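Local coordinates for protein glutathione transferase o1 (Bombyx mori, PDB 3RBT) that belongs to the omega class of glutathione transferases and may catalyse glutathione transfer or glutathione-dependent dehydroascorbate reduction, perhaps only weakly, at residues G173-D176 against Y177-P181. Sequence-based numbering, arbitrary orientation.
Sequences GMLD and YMVWP
Gly-173 and Tyr-177 open the first turn of helix 174-186, where one half of the N-capping box that GSTs carry at the start of this C-terminal-domain helix is kept at Asp-176. Gly-173 is the N-cap, and the half of the box that needs a side chain on the N-cap residue is absent. Its N reaches Asp-176 OD2 at 2.9 Å with a nearly straight N-H. The approach is on the anti side of the carboxylate, 28° out of its plane. The helical ladder then starts with a weak bond from Tyr-177 N to Gly-173 O (3.3 Å) and tightens at Met-178 N to Met-174 O (2.9 Å). Val-179 N follows on Leu-175 O, and Trp-180 N makes a weak, bent bond (129°) to Asp-176 O; the ladder breaks at Pro-181, where the helix kinks.

Two apolar i/i+4 pairs flank the turn. Met-174 holds CG opposite its backbone N (chi1 -175°), whereas Met-178 holds CG opposite its carbonyl carbon; these two settings bring Met-174 CG to 3.8 Å from Met-178 CG. Bends further along both chains then leave their SD atoms 3.9 Å apart, one thioether crossing the other. Leu-175 brings CD1 to 4.1 Å from Val-179 CG2, a looser contact. Tyr-177 CD1 comes obliquely to 3.6 Å from Gly-173 O.

The buried Asp-176 carboxylate also accepts N-H groups from Phe-167, Gly-168 and the Trp-210 indole; with the cap bond that makes four donors, which should favour the ionised form. The two backbone N-H groups tie the preceding loop, and the indole ties helix 205-216, to the helix start. Leu-175 and Val-179 pack on helix 113-138, Trp-180 meets Trp-210 edge-to-face, and Tyr-177 and Pro-181 touch helix 36-47 of the thioredoxin-like domain.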
ATOM      1  N   GLY A 173      -9.268 -16.062  -5.220  1.00 18.98           N
ATOM      2  CA  GLY A 173      -9.644 -14.649  -5.160  1.00 18.05           C
ATOM      3  C   GLY A 173      -8.429 -13.772  -5.340  1.00 16.60           C
ATOM      4  O   GLY A 173      -7.368 -14.255  -5.727  1.00 16.12           O
ATOM      5  N   MET A 174      -8.580 -12.479  -5.060  1.00 16.40           N
ATOM      6  CA  MET A 174      -7.491 -11.520  -5.229  1.00 14.95           C
ATOM      7  C   MET A 174      -6.183 -11.916  -4.521  1.00 15.14           C
ATOM      8  O   MET A 174      -5.107 -11.826  -5.112  1.00 14.88           O
ATOM      9  CB  MET A 174      -7.921 -10.121  -4.765  1.00 15.02           C
ATOM     10  CG  MET A 174      -6.867  -9.043  -5.025  1.00 12.75           C
ATOM     11  SD  MET A 174      -6.567  -8.816  -6.799  1.00 12.72           S
ATOM     12  CE  MET A 174      -7.845  -7.621  -7.216  1.00 14.29           C
ATOM     13  N   LEU A 175      -6.265 -12.333  -3.261  1.00 15.56           N
ATOM     14  CA  LEU A 175      -5.051 -12.715  -2.525  1.00 15.77           C
ATOM     15  C   LEU A 175      -4.293 -13.870  -3.221  1.00 16.03           C
ATOM     16  O   LEU A 175      -3.080 -13.782  -3.432  1.00 16.01           O
ATOM     17  CB  LEU A 175      -5.363 -13.041  -1.058  1.00 15.93           C
ATOM     18  CG  LEU A 175      -4.179 -13.401  -0.147  1.00 17.19           C
ATOM     19  CD1 LEU A 175      -3.127 -12.261  -0.079  1.00 15.32           C
ATOM     20  CD2 LEU A 175      -4.657 -13.783   1.250  1.00 16.93           C
ATOM     21  N   ASP A 176      -5.011 -14.925  -3.602  1.00 16.30           N
ATOM     22  CA  ASP A 176      -4.412 -16.030  -4.355  1.00 16.74           C
ATOM     23  C   ASP A 176      -3.569 -15.583  -5.557  1.00 16.40           C
ATOM     24  O   ASP A 176      -2.419 -15.986  -5.688  1.00 16.33           O
ATOM     25  CB  ASP A 176      -5.494 -17.010  -4.799  1.00 16.95           C
ATOM     26  CG  ASP A 176      -6.250 -17.585  -3.632  1.00 17.55           C
ATOM     27  OD1 ASP A 176      -5.742 -18.536  -2.992  1.00 15.22           O
ATOM     28  OD2 ASP A 176      -7.348 -17.066  -3.344  1.00 18.84           O
ATOM     29  N   TYR A 177      -4.138 -14.748  -6.423  1.00 16.37           N
ATOM     30  CA  TYR A 177      -3.428 -14.306  -7.621  1.00 16.06           C
ATOM     31  C   TYR A 177      -2.316 -13.285  -7.328  1.00 15.72           C
ATOM     32  O   TYR A 177      -1.297 -13.279  -8.019  1.00 15.18           O
ATOM     33  CB  TYR A 177      -4.396 -13.749  -8.669  1.00 15.76           C
ATOM     34  CG  TYR A 177      -5.329 -14.786  -9.282  1.00 16.66           C
ATOM     35  CD1 TYR A 177      -6.712 -14.646  -9.196  1.00 15.82           C
ATOM     36  CD2 TYR A 177      -4.822 -15.892  -9.961  1.00 16.34           C
ATOM     37  CE1 TYR A 177      -7.565 -15.587  -9.767  1.00 18.14           C
ATOM     38  CE2 TYR A 177      -5.668 -16.831 -10.534  1.00 17.99           C
ATOM     39  CZ  TYR A 177      -7.033 -16.678 -10.427  1.00 18.56           C
ATOM     40  OH  TYR A 177      -7.865 -17.620 -10.995  1.00 20.84           O
ATOM     41  N   MET A 178      -2.518 -12.431  -6.320  1.00 15.62           N
ATOM     42  CA  MET A 178      -1.499 -11.447  -5.922  1.00 15.99           C
ATOM     43  C   MET A 178      -0.206 -12.126  -5.470  1.00 16.77           C
ATOM     44  O   MET A 178       0.889 -11.632  -5.715  1.00 17.36           O
ATOM     45  CB  MET A 178      -2.012 -10.538  -4.790  1.00 16.32           C
ATOM     46  CG  MET A 178      -3.069  -9.490  -5.207  1.00 16.04           C
ATOM     47  SD  MET A 178      -2.672  -8.554  -6.696  1.00 16.39           S
ATOM     48  CE  MET A 178      -1.681  -7.234  -6.042  1.00 17.79           C
ATOM     49  N   VAL A 179      -0.361 -13.268  -4.821  1.00 17.25           N
ATOM     50  CA  VAL A 179       0.716 -13.994  -4.174  1.00 18.33           C
ATOM     51  C   VAL A 179       1.386 -15.005  -5.125  1.00 18.70           C
ATOM     52  O   VAL A 179       2.588 -15.299  -4.999  1.00 19.59           O
ATOM     53  CB  VAL A 179       0.121 -14.676  -2.903  1.00 18.99           C
ATOM     54  CG1 VAL A 179       0.605 -16.059  -2.696  1.00 21.21           C
ATOM     55  CG2 VAL A 179       0.307 -13.783  -1.665  1.00 19.82           C
ATOM     56  N   TRP A 180       0.616 -15.501  -6.090  1.00 17.83           N
ATOM     57  CA  TRP A 180       1.056 -16.605  -6.940  1.00 18.20           C
ATOM     58  C   TRP A 180       2.383 -16.418  -7.693  1.00 17.90           C
ATOM     59  O   TRP A 180       3.202 -17.337  -7.694  1.00 18.88           O
ATOM     60  CB  TRP A 180      -0.041 -17.053  -7.918  1.00 17.95           C
ATOM     61  CG  TRP A 180       0.386 -18.294  -8.655  1.00 18.83           C
ATOM     62  CD1 TRP A 180       0.681 -18.405  -9.975  1.00 18.48           C
ATOM     63  CD2 TRP A 180       0.626 -19.587  -8.077  1.00 19.11           C
ATOM     64  NE1 TRP A 180       1.075 -19.696 -10.269  1.00 19.39           N
ATOM     65  CE2 TRP A 180       1.052 -20.436  -9.114  1.00 19.82           C
ATOM     66  CE3 TRP A 180       0.527 -20.103  -6.775  1.00 17.69           C
ATOM     67  CZ2 TRP A 180       1.354 -21.789  -8.900  1.00 21.38           C
ATOM     68  CZ3 TRP A 180       0.845 -21.435  -6.560  1.00 19.51           C
ATOM     69  CH2 TRP A 180       1.255 -22.264  -7.615  1.00 20.43           C
ATOM     70  N   PRO A 181       2.597 -15.257  -8.348  1.00 16.84           N
ATOM     71  CA  PRO A 181       3.805 -15.160  -9.165  1.00 17.46           C
ATOM     72  C   PRO A 181       5.096 -15.572  -8.439  1.00 18.03           C
ATOM     73  O   PRO A 181       5.898 -16.303  -9.014  1.00 18.93           O
ATOM     74  CB  PRO A 181       3.829 -13.678  -9.567  1.00 16.76           C
ATOM     75  CG  PRO A 181       2.393 -13.335  -9.651  1.00 15.25           C
ATOM     76  CD  PRO A 181       1.787 -14.027  -8.464  1.00 15.94           C
TER